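PDB 5CAG: uncharacterized protein from Bacteroides ovatus, which probably serves as the anchoring subunit of a fimbrium, a predicted outer-membrane lipoprotein of the FimB/Mfa2 family that would hold the pilus at the cell surface. Local coordinates for residues Ser18-Lys23 / Leu125-Ser130; Ile40-Asn45 / Ser70-Asn75; Glu79-Arg84 / Ile92-Gly97; Tyr147-Glu152 / Val198-Thr203. All coordinates share one frame; numbering follows the deposited sequence.

Interaction 1 of 4, residues Ser18-Lys23 / Leu125-Ser130; sequences SGVDIK and LKIEKS
Ser18 carries this contact, at one end of a beta domain in a fimbrial protein of the FimB/Mfa2 family. It meets the chain where strand 118-127 runs out into the turn that leads to strand 134-154. The hydroxyl OG of Ser18 gives a weak hydrogen bond to the backbone carbonyl O of Glu128, 3.3 Å away. Its chi1 of 60° sets OG between the backbone N and the carbonyl carbon, and CB already points to the other segment. The same CB lies close to the backbone of Ser130, 3.2 Å from Ser130 O. The methyl CG2 of Ile127 sits beside the hydroxyl, with Ser18 OG to Ile127 CG2 at 3.9 Å. Glu128 O and this methyl lie on the same side of OG.

A second, looser touch lies further into the domain. Val20 and Ile127 cross at about a right angle, both with CG1 beside the backbone N. Leu136 and Met62 also pack on Val20, while Leu134 and Val64 pack on Ile127.

The two segments do not pair as strands here. Strand 134-154 stands between them: it runs parallel to strand 20-25 and antiparallel to strand 118-127. Gly19 and Asp21 both bond through the backbone to Leu134, which ties the chain just after Ser18 to strand 134-154. The turn has its own tie, from Ser130 OG to Glu132 O. The exposed Lys126 and Glu128 form a salt bridge within their own segment. In the buried part of the contact, Val20 CG1 meets Ile127 CG1 at 4.2 Å.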
# COMPACT_ATOMS: atom_id res chain seq x y z
N SER A 18 2.01 13.31 30.97
CA SER A 18 2.49 14.51 30.30
C SER A 18 1.99 14.39 28.87
O SER A 18 2.57 13.66 28.07
CB SER A 18 4.01 14.64 30.39
OG SER A 18 4.73 13.55 29.82
N GLY A 19 0.84 15.01 28.59
CA GLY A 19 0.20 14.96 27.28
C GLY A 19 1.05 15.47 26.13
O GLY A 19 1.98 16.27 26.33
N VAL A 20 0.76 14.99 24.91
CA VAL A 20 1.45 15.42 23.70
C VAL A 20 0.44 16.12 22.78
O VAL A 20 -0.76 15.93 22.94
CB VAL A 20 2.26 14.32 22.96
CG1 VAL A 20 3.39 13.79 23.82
CG2 VAL A 20 1.36 13.19 22.47
N ASP A 21 0.94 16.95 21.86
CA ASP A 21 0.12 17.67 20.91
C ASP A 21 0.72 17.48 19.52
O ASP A 21 1.77 18.04 19.19
CB ASP A 21 -0.01 19.16 21.28
CG ASP A 21 -1.03 19.98 20.50
OD1 ASP A 21 -1.58 19.47 19.48
OD2 ASP A 21 -1.26 21.15 20.87
N ILE A 22 0.05 16.64 18.73
CA ILE A 22 0.47 16.31 17.37
C ILE A 22 -0.20 17.27 16.39
O ILE A 22 -1.42 17.45 16.43
CB ILE A 22 0.15 14.82 17.07
CG1 ILE A 22 1.06 13.90 17.90
CG2 ILE A 22 0.27 14.50 15.57
CD1 ILE A 22 0.35 12.67 18.45
N LYS A 23 0.61 17.91 15.55
CA LYS A 23 0.15 18.73 14.43
C LYS A 23 0.59 18.02 13.15
O LYS A 23 1.74 17.61 13.05
CB LYS A 23 0.67 20.18 14.49
CG LYS A 23 0.05 21.08 13.41
CD LYS A 23 0.94 22.29 13.07
CE LYS A 23 0.66 22.89 11.71
NZ LYS A 23 0.91 24.37 11.70
N LEU A 125 11.12 6.92 20.04
CA LEU A 125 10.73 8.25 20.52
C LEU A 125 10.67 8.20 22.04
O LEU A 125 9.98 7.35 22.59
CB LEU A 125 9.38 8.68 19.93
CG LEU A 125 8.89 10.09 20.30
CD1 LEU A 125 9.72 11.14 19.61
CD2 LEU A 125 7.45 10.28 19.92
N LYS A 126 11.41 9.10 22.73
CA LYS A 126 11.46 9.13 24.19
C LYS A 126 10.66 10.34 24.73
O LYS A 126 11.15 11.48 24.70
CB LYS A 126 12.94 9.17 24.68
CG LYS A 126 13.16 9.00 26.18
CD LYS A 126 14.65 9.00 26.53
CE LYS A 126 14.94 9.10 28.01
NZ LYS A 126 16.36 9.50 28.27
N ILE A 127 9.43 10.07 25.22
CA ILE A 127 8.58 11.10 25.83
C ILE A 127 9.09 11.30 27.25
O ILE A 127 9.02 10.37 28.07
CB ILE A 127 7.06 10.77 25.75
CG1 ILE A 127 6.50 11.06 24.37
CG2 ILE A 127 6.23 11.52 26.80
CD1 ILE A 127 6.45 9.91 23.55
N GLU A 128 9.64 12.48 27.54
CA GLU A 128 10.18 12.75 28.87
C GLU A 128 9.06 13.24 29.81
O GLU A 128 7.97 13.60 29.35
CB GLU A 128 11.32 13.78 28.79
CG GLU A 128 12.60 13.26 28.14
CD GLU A 128 13.68 12.73 29.07
OE1 GLU A 128 13.38 12.43 30.25
OE2 GLU A 128 14.84 12.62 28.60
N LYS A 129 9.35 13.20 31.14
CA LYS A 129 8.48 13.70 32.21
C LYS A 129 8.42 15.21 32.02
O LYS A 129 9.48 15.85 31.92
CB LYS A 129 9.06 13.29 33.59
CG LYS A 129 8.12 13.51 34.78
CD LYS A 129 8.84 13.32 36.12
CE LYS A 129 7.91 13.37 37.31
NZ LYS A 129 8.62 13.18 38.61
N SER A 130 7.22 15.77 31.80
CA SER A 130 7.10 17.20 31.54
C SER A 130 5.84 17.80 32.14
O SER A 130 4.78 17.16 32.20
CB SER A 130 7.13 17.49 30.04
OG SER A 130 7.15 18.89 29.81

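Interaction 2 of 4, residues Ile40-Asn45 / Ser70-Asn75; sequences IFYPKN and SVVVYN
Neighbouring antiparallel strands, 36-43 and 67-75, meet here within the beta domain that holds the N-terminal part of the chain. Four backbone hydrogen bonds join them. Ile40 and Val72 form one hydrogen-bonded pair, with Ile40 N to Val72 O at 2.9 Å. Tyr42 and Ser70 form the other, and Tyr42 N meets Ser70 O nearly along the C=O axis at 2.8 Å. Phe41 and Val71 are the non-hydrogen-bonded pair between them.

Phe41 and Val71 lie side by side on one face of the sheet. Val71 CG2 stands over the face of the Phe41 ring in a CH-pi contact, 4.0 Å from the ring centroid. With chi1 of -84°, Phe41 CG sits beside its own backbone N. Leu125 packs on both side chains, and Tyr69 meets the Phe41 ring edge-to-face. The face that carries Phe41 and Val71 looks toward side chains of strand 118-127 and the domain interior, consistent with the family's place in the transthyretin clan.

Ile40, Tyr42, Ser70 and Val72 share the other face. Val72 CG2 is the branch that touches. It lies 3.8 Å from Ile40 CB and also reaches the edge of the Tyr42 ring, 3.9 Å from Tyr42 CE1. Ile40 CG2 lies over one face of that ring, toward its rim. Tyr42 OH is bonded to Glu86 O. Lys44 arches past Ser70, with Lys44 CE 3.4 Å from Ser70 OG. The polar ends have partners on strand 118-127: Lys44 NZ pairs with Glu124 in a salt bridge, and Ser70 OG bonds to Asp123 O.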
# COMPACT_ATOMS: atom_id res chain seq x y z
N ILE A 40 -0.48 4.99 17.23
CA ILE A 40 -0.22 3.95 18.23
C ILE A 40 1.18 4.12 18.76
O ILE A 40 2.13 4.25 17.99
CB ILE A 40 -0.47 2.49 17.78
CG1 ILE A 40 -1.80 2.32 17.05
CG2 ILE A 40 -0.41 1.54 18.97
CD1 ILE A 40 -1.82 1.12 16.17
N PHE A 41 1.30 4.09 20.08
CA PHE A 41 2.54 4.20 20.81
C PHE A 41 2.88 2.85 21.44
O PHE A 41 2.22 2.46 22.40
CB PHE A 41 2.38 5.27 21.89
CG PHE A 41 2.60 6.69 21.43
CD1 PHE A 41 1.60 7.39 20.77
CD2 PHE A 41 3.80 7.34 21.71
CE1 PHE A 41 1.80 8.72 20.39
CE2 PHE A 41 4.00 8.66 21.30
CZ PHE A 41 2.99 9.34 20.67
N TYR A 42 3.85 2.11 20.90
CA TYR A 42 4.21 0.82 21.47
C TYR A 42 5.34 1.03 22.48
O TYR A 42 6.42 1.50 22.11
CB TYR A 42 4.58 -0.22 20.40
CG TYR A 42 3.49 -0.48 19.39
CD1 TYR A 42 3.41 0.27 18.22
CD2 TYR A 42 2.59 -1.52 19.56
CE1 TYR A 42 2.42 0.02 17.27
CE2 TYR A 42 1.60 -1.78 18.61
CZ TYR A 42 1.53 -1.01 17.47
OH TYR A 42 0.54 -1.24 16.54
N PRO A 43 5.12 0.73 23.77
CA PRO A 43 6.19 0.92 24.75
C PRO A 43 7.28 -0.12 24.55
O PRO A 43 6.98 -1.28 24.25
CB PRO A 43 5.46 0.75 26.08
CG PRO A 43 4.36 -0.16 25.78
CD PRO A 43 3.90 0.17 24.40
N LYS A 44 8.55 0.32 24.69
CA LYS A 44 9.72 -0.55 24.57
C LYS A 44 10.05 -1.20 25.93
O LYS A 44 10.32 -2.41 26.00
CB LYS A 44 10.90 0.24 24.02
CG LYS A 44 10.75 0.61 22.56
CD LYS A 44 11.97 1.35 22.06
CE LYS A 44 12.25 1.06 20.61
NZ LYS A 44 13.68 1.30 20.26
N ASN A 45 9.97 -0.40 27.01
CA ASN A 45 10.21 -0.83 28.39
C ASN A 45 9.06 -1.73 28.89
O ASN A 45 9.30 -2.87 29.29
CB ASN A 45 10.40 0.37 29.38
CG ASN A 45 10.59 1.77 28.81
OD1 ASN A 45 9.62 2.53 28.59
ND2 ASN A 45 11.84 2.20 28.67
N SER A 70 7.80 3.13 20.29
CA SER A 70 7.86 2.99 18.85
C SER A 70 6.52 3.58 18.40
O SER A 70 5.53 3.35 19.09
CB SER A 70 8.05 1.53 18.47
OG SER A 70 9.35 1.07 18.79
N VAL A 71 6.48 4.42 17.36
CA VAL A 71 5.20 5.05 17.01
C VAL A 71 4.77 4.71 15.58
O VAL A 71 5.63 4.56 14.70
CB VAL A 71 5.26 6.59 17.22
CG1 VAL A 71 3.90 7.25 17.00
CG2 VAL A 71 5.78 6.95 18.60
N VAL A 72 3.44 4.63 15.35
CA VAL A 72 2.86 4.45 14.01
C VAL A 72 1.69 5.43 13.85
O VAL A 72 0.92 5.65 14.78
CB VAL A 72 2.43 3.02 13.59
CG1 VAL A 72 3.60 2.07 13.50
CG2 VAL A 72 1.34 2.46 14.49
N VAL A 73 1.59 6.05 12.67
CA VAL A 73 0.49 6.94 12.33
C VAL A 73 0.05 6.60 10.93
O VAL A 73 0.87 6.69 10.00
CB VAL A 73 0.79 8.45 12.44
CG1 VAL A 73 -0.49 9.26 12.30
CG2 VAL A 73 1.49 8.79 13.75
N TYR A 74 -1.21 6.20 10.77
CA TYR A 74 -1.69 5.89 9.44
C TYR A 74 -3.15 6.36 9.32
O TYR A 74 -3.80 6.59 10.33
CB TYR A 74 -1.52 4.39 9.15
CG TYR A 74 -2.39 3.49 10.00
CD1 TYR A 74 -3.69 3.16 9.62
CD2 TYR A 74 -1.91 2.94 11.19
CE1 TYR A 74 -4.49 2.33 10.40
CE2 TYR A 74 -2.71 2.12 11.99
CZ TYR A 74 -4.00 1.82 11.59
OH TYR A 74 -4.82 1.01 12.35
N ASN A 75 -3.64 6.53 8.08
CA ASN A 75 -5.03 6.94 7.86
C ASN A 75 -5.94 5.71 7.99
O ASN A 75 -5.69 4.65 7.40
CB ASN A 75 -5.18 7.63 6.52
CG ASN A 75 -4.73 6.83 5.33
OD1 ASN A 75 -3.57 6.39 5.23
ND2 ASN A 75 -5.65 6.66 4.39

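Interaction 3 of 4, residues Glu79-Arg84 / Ile92-Gly97. With SO4 (sulfate ion), chain I; SO4 (sulfate ion), chain H.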
# COMPACT_ATOMS: atom_id res chain seq x y z
N GLU A 79 -10.69 1.82 1.64
CA GLU A 79 -11.53 0.84 0.96
C GLU A 79 -10.89 -0.55 0.91
O GLU A 79 -11.31 -1.46 1.62
CB GLU A 79 -11.83 1.31 -0.49
CG GLU A 79 -12.78 2.50 -0.55
CD GLU A 79 -14.11 2.25 0.13
OE1 GLU A 79 -14.87 1.37 -0.35
OE2 GLU A 79 -14.37 2.87 1.19
N SER A 80 -9.92 -0.70 0.02
CA SER A 80 -9.22 -1.93 -0.29
C SER A 80 -8.32 -2.39 0.85
O SER A 80 -8.25 -3.60 1.11
CB SER A 80 -8.36 -1.74 -1.55
OG SER A 80 -9.06 -1.15 -2.64
N ILE A 81 -7.62 -1.43 1.49
CA ILE A 81 -6.63 -1.68 2.53
C ILE A 81 -7.28 -2.05 3.82
O ILE A 81 -8.22 -1.39 4.29
CB ILE A 81 -5.61 -0.53 2.72
CG1 ILE A 81 -4.82 -0.30 1.41
CG2 ILE A 81 -4.63 -0.87 3.85
CD1 ILE A 81 -4.07 0.89 1.40
N ARG A 82 -6.75 -3.12 4.39
CA ARG A 82 -7.12 -3.68 5.68
C ARG A 82 -5.84 -3.71 6.56
O ARG A 82 -4.72 -3.71 6.03
CB ARG A 82 -7.76 -5.07 5.51
CG ARG A 82 -9.06 -5.09 4.71
CD ARG A 82 -9.61 -6.51 4.59
NE ARG A 82 -10.55 -6.66 3.47
CZ ARG A 82 -11.07 -7.82 3.07
NH1 ARG A 82 -10.75 -8.95 3.70
NH2 ARG A 82 -11.90 -7.86 2.03
N ILE A 83 -6.00 -3.67 7.89
CA ILE A 83 -4.90 -3.69 8.85
C ILE A 83 -5.00 -4.96 9.66
O ILE A 83 -6.10 -5.35 10.11
CB ILE A 83 -4.91 -2.41 9.76
CG1 ILE A 83 -4.70 -1.11 8.95
CG2 ILE A 83 -3.93 -2.49 10.95
CD1 ILE A 83 -3.43 -1.02 8.16
N ARG A 84 -3.84 -5.61 9.86
CA ARG A 84 -3.66 -6.79 10.71
C ARG A 84 -2.36 -6.61 11.52
O ARG A 84 -1.54 -5.75 11.18
CB ARG A 84 -3.67 -8.11 9.90
CG ARG A 84 -2.51 -8.32 8.93
CD ARG A 84 -2.74 -9.55 8.07
NE ARG A 84 -1.90 -9.56 6.88
CZ ARG A 84 -2.20 -10.20 5.75
NH1 ARG A 84 -3.34 -10.87 5.64
NH2 ARG A 84 -1.38 -10.15 4.71
N ILE A 92 2.39 -4.94 12.75
CA ILE A 92 1.31 -4.14 12.15
C ILE A 92 1.60 -4.00 10.64
O ILE A 92 2.62 -3.44 10.22
CB ILE A 92 1.03 -2.81 12.92
CG1 ILE A 92 -0.21 -2.09 12.34
CG2 ILE A 92 2.25 -1.90 13.02
CD1 ILE A 92 -0.78 -0.98 13.22
N GLU A 93 0.71 -4.64 9.85
CA GLU A 93 0.79 -4.80 8.40
C GLU A 93 -0.49 -4.32 7.73
O GLU A 93 -1.58 -4.52 8.25
CB GLU A 93 1.01 -6.32 8.11
CG GLU A 93 1.18 -6.80 6.66
CD GLU A 93 1.24 -8.32 6.48
OE1 GLU A 93 0.75 -9.06 7.37
OE2 GLU A 93 1.82 -8.77 5.47
N ALA A 94 -0.34 -3.67 6.58
CA ALA A 94 -1.44 -3.21 5.74
C ALA A 94 -1.54 -4.16 4.57
O ALA A 94 -0.51 -4.50 3.98
CB ALA A 94 -1.20 -1.78 5.27
N TYR A 95 -2.74 -4.65 4.27
CA TYR A 95 -2.91 -5.64 3.21
C TYR A 95 -4.21 -5.42 2.46
O TYR A 95 -5.02 -4.60 2.90
CB TYR A 95 -2.87 -7.07 3.81
CG TYR A 95 -4.04 -7.40 4.71
CD1 TYR A 95 -4.13 -6.90 6.01
CD2 TYR A 95 -5.06 -8.24 4.28
CE1 TYR A 95 -5.21 -7.20 6.83
CE2 TYR A 95 -6.14 -8.55 5.10
CZ TYR A 95 -6.21 -8.04 6.38
OH TYR A 95 -7.31 -8.32 7.16
N THR A 96 -4.42 -6.14 1.35
CA THR A 96 -5.68 -6.05 0.61
C THR A 96 -6.39 -7.39 0.59
O THR A 96 -5.75 -8.44 0.75
CB THR A 96 -5.45 -5.59 -0.79
OG1 THR A 96 -4.34 -6.31 -1.33
CG2 THR A 96 -5.30 -4.09 -0.86
N GLY A 97 -7.70 -7.37 0.39
CA GLY A 97 -8.45 -8.62 0.32
C GLY A 97 -8.27 -9.37 -0.98
O GLY A 97 -7.81 -8.78 -1.97
S SO4 I . -12.80 -5.26 -0.01
O1 SO4 I . -11.34 -5.34 0.15
O2 SO4 I . -13.36 -4.69 1.22
O3 SO4 I . -13.12 -4.38 -1.14
O4 SO4 I . -13.35 -6.61 -0.24
S SO4 H . -13.13 -11.34 2.30
O1 SO4 H . -12.98 -10.98 3.71
O2 SO4 H . -14.49 -11.00 1.85
O3 SO4 H . -12.14 -10.62 1.48
O4 SO4 H . -12.89 -12.78 2.15
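Arg84 and Tyr95 both turn CG into the crowded position between the backbone N and the carbonyl carbon, chi1 67° in each. This lays the extended Arg84 side chain across the Tyr95 ring. Its guanidinium stacks flat on the ring, with planes 3° apart, and Arg84 CZ is 3.8 Å from the ring centroid in a cation-pi contact. On the opposite face Arg82 CB makes a CH-pi contact, 3.7 Å from the centroid. The ring is thus held between two arginine side chains.

Glu93 extends alongside Arg84, and a salt bridge joins Arg84 NE to Glu93 OE1 at 2.7 Å. NE comes from above the carboxylate plane. This bond helps fix the rotation of the guanidinium over the ring.

Strands 81-84 and 93-96 form a beta hairpin, the start of a small antiparallel sheet that continues to strand 172-174. Arg82 pairs with Tyr95 and Arg84 with Glu93 through straight backbone hydrogen bonds; Arg82 N to Tyr95 O is 2.7 Å.

The other face of the hairpin is mostly apolar. Ala94 CB touches Ile81 CG2 and Ile83 CD1, the latter at 3.7 Å. Ile83 and Ile92 also pack on Tyr74 of strand 67-75.

Gly97 CA lies over one face of the Arg82 guanidinium. Two sulfate ions, probably from the crystallisation liquor, meet the edge of this group, and Arg82 NH2 is 2.8 Å from O3 of the chain H sulfate.

Interaction 4 of 4, residues Tyr147-Glu152 / Val198-Thr203; sequences YSFAVE and VTAFFT
Long antiparallel strands 134-154 and 197-205 run side by side here in the second beta region of the chain, away from the N-terminal one. The backbone bonds come first. Six hydrogen bonds join three pairs: Tyr147 with Phe202, Phe149 with Ala200, and Val151 with Val198. Tyr147 N to Phe202 O is the shortest at 2.8 Å, nearly along the C=O axis. In the return bond, Phe202 N stands above the carbonyl plane of Tyr147. Between these pairs lie two non-hydrogen-bonded ones, Ser148 with Phe201 and Ala150 with Thr199.

The aromatic contacts lie on the face that carries Tyr147, Phe149 and Phe202. A chi1 of 66° puts Phe202 CG in the crowded position and brings its ring across to the partner strand. Tyr147 CB then sits over the Phe202 face in a CH-pi contact, 3.7 Å from the centroid. The two rings are near parallel but slid apart, so they barely overlap. Phe149 meets Phe202 edge to edge, with Phe149 CD2 4.0 Å from Phe202 CE1. Phe189 of strand 187-193 also stacks on the Phe202 ring.

Apolar packing completes this buried face. Phe149 CE2 touches Ala200 CB at 3.6 Å. Leu235 of strand 232-239 lies against Phe149, Val151 and Val198. On the other face, Ser148 CB rests 3.6 Å from Phe201 CD2. Back on the Tyr147 face, at the far end, Val151 CG1 meets Val198 CG2 at 3.5 Å.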
# COMPACT_ATOMS: atom_id res chain seq x y z
N TYR A 147 0.83 3.26 -10.89
CA TYR A 147 1.40 2.83 -12.16
C TYR A 147 0.33 2.85 -13.25
O TYR A 147 -0.86 2.70 -12.96
CB TYR A 147 1.98 1.42 -12.06
CG TYR A 147 3.01 1.19 -10.98
CD1 TYR A 147 2.62 0.86 -9.69
CD2 TYR A 147 4.37 1.14 -11.29
CE1 TYR A 147 3.57 0.58 -8.70
CE2 TYR A 147 5.32 0.86 -10.32
CZ TYR A 147 4.92 0.58 -9.02
OH TYR A 147 5.85 0.30 -8.04
N SER A 148 0.76 3.03 -14.49
CA SER A 148 -0.10 3.02 -15.68
C SER A 148 0.73 2.52 -16.85
O SER A 148 1.95 2.68 -16.84
CB SER A 148 -0.68 4.40 -15.97
OG SER A 148 0.28 5.34 -16.43
N PHE A 149 0.10 1.91 -17.85
CA PHE A 149 0.79 1.47 -19.05
C PHE A 149 -0.20 1.34 -20.20
O PHE A 149 -1.42 1.36 -20.01
CB PHE A 149 1.53 0.13 -18.84
CG PHE A 149 0.61 -1.07 -18.74
CD1 PHE A 149 0.22 -1.76 -19.88
CD2 PHE A 149 0.13 -1.49 -17.51
CE1 PHE A 149 -0.66 -2.84 -19.79
CE2 PHE A 149 -0.72 -2.60 -17.43
CZ PHE A 149 -1.11 -3.26 -18.57
N ALA A 150 0.35 1.19 -21.40
CA ALA A 150 -0.41 0.95 -22.60
C ALA A 150 0.38 -0.01 -23.48
O ALA A 150 1.60 0.12 -23.58
CB ALA A 150 -0.71 2.26 -23.32
N VAL A 151 -0.28 -1.04 -24.02
CA VAL A 151 0.43 -1.97 -24.88
C VAL A 151 -0.45 -2.27 -26.09
O VAL A 151 -1.67 -2.35 -26.00
CB VAL A 151 0.94 -3.23 -24.15
CG1 VAL A 151 -0.19 -4.04 -23.57
CG2 VAL A 151 1.81 -4.08 -25.05
N GLU A 152 0.20 -2.34 -27.24
CA GLU A 152 -0.44 -2.59 -28.51
C GLU A 152 -0.81 -4.07 -28.62
O GLU A 152 0.03 -4.92 -28.32
CB GLU A 152 0.54 -2.18 -29.59
CG GLU A 152 -0.08 -1.73 -30.89
CD GLU A 152 1.01 -1.35 -31.87
OE1 GLU A 152 1.64 -0.29 -31.66
OE2 GLU A 152 1.29 -2.15 -32.79
N VAL A 198 -4.33 -1.48 -25.39
CA VAL A 198 -4.96 -1.81 -24.11
C VAL A 198 -4.29 -0.93 -23.07
O VAL A 198 -3.06 -0.81 -23.06
CB VAL A 198 -5.07 -3.28 -23.68
CG1 VAL A 198 -6.01 -4.06 -24.58
CG2 VAL A 198 -3.72 -3.96 -23.56
N THR A 199 -5.10 -0.24 -22.27
CA THR A 199 -4.61 0.70 -21.28
C THR A 199 -5.04 0.25 -19.90
O THR A 199 -6.16 -0.19 -19.74
CB THR A 199 -5.14 2.08 -21.67
OG1 THR A 199 -4.44 2.53 -22.84
CG2 THR A 199 -5.00 3.11 -20.57
N ALA A 200 -4.15 0.31 -18.91
CA ALA A 200 -4.50 -0.09 -17.56
C ALA A 200 -3.78 0.76 -16.51
O ALA A 200 -2.76 1.39 -16.81
CB ALA A 200 -4.20 -1.56 -17.34
N PHE A 201 -4.37 0.82 -15.31
CA PHE A 201 -3.88 1.58 -14.17
C PHE A 201 -3.91 0.69 -12.96
O PHE A 201 -4.89 -0.04 -12.77
CB PHE A 201 -4.78 2.81 -13.92
CG PHE A 201 -4.75 3.85 -15.02
CD1 PHE A 201 -5.46 3.66 -16.20
CD2 PHE A 201 -4.02 5.02 -14.87
CE1 PHE A 201 -5.40 4.61 -17.24
CE2 PHE A 201 -3.97 5.98 -15.90
CZ PHE A 201 -4.66 5.77 -17.07
N PHE A 202 -2.85 0.73 -12.14
CA PHE A 202 -2.80 -0.08 -10.93
C PHE A 202 -1.89 0.58 -9.90
O PHE A 202 -1.26 1.59 -10.19
CB PHE A 202 -2.38 -1.52 -11.23
CG PHE A 202 -0.98 -1.69 -11.73
CD1 PHE A 202 -0.69 -1.59 -13.09
CD2 PHE A 202 0.06 -1.97 -10.86
CE1 PHE A 202 0.62 -1.74 -13.56
CE2 PHE A 202 1.36 -2.11 -11.32
CZ PHE A 202 1.63 -2.01 -12.68
N THR A 203 -1.88 0.03 -8.68
CA THR A 203 -1.07 0.54 -7.57
C THR A 203 -0.44 -0.59 -6.79
O THR A 203 -0.94 -1.71 -6.83
CB THR A 203 -1.92 1.36 -6.61
OG1 THR A 203 -2.94 0.52 -6.08
CG2 THR A 203 -2.51 2.60 -7.23

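In the fold
From the N terminus, residues 18-23 open the widest early loop, which interaction 1 closes about a hundred residues later at 125-130. Interactions 2 and 3 both fall within that loop, one after the other. Interaction 2 joins strands 36-43 and 67-75, and interaction 3 closes the short hairpin that follows. Interaction 4 opens only after interaction 1 has closed, so no loops cross. Interactions 1 and 2 touch through Ile127 and Phe41 in the N-terminal domain. Interactions 2 and 3 touch where Ile92 packs on Tyr42 and Tyr74. Interaction 4 lies about 46 Å from interaction 1, centre to centre, and strand 134-154 links their two regions.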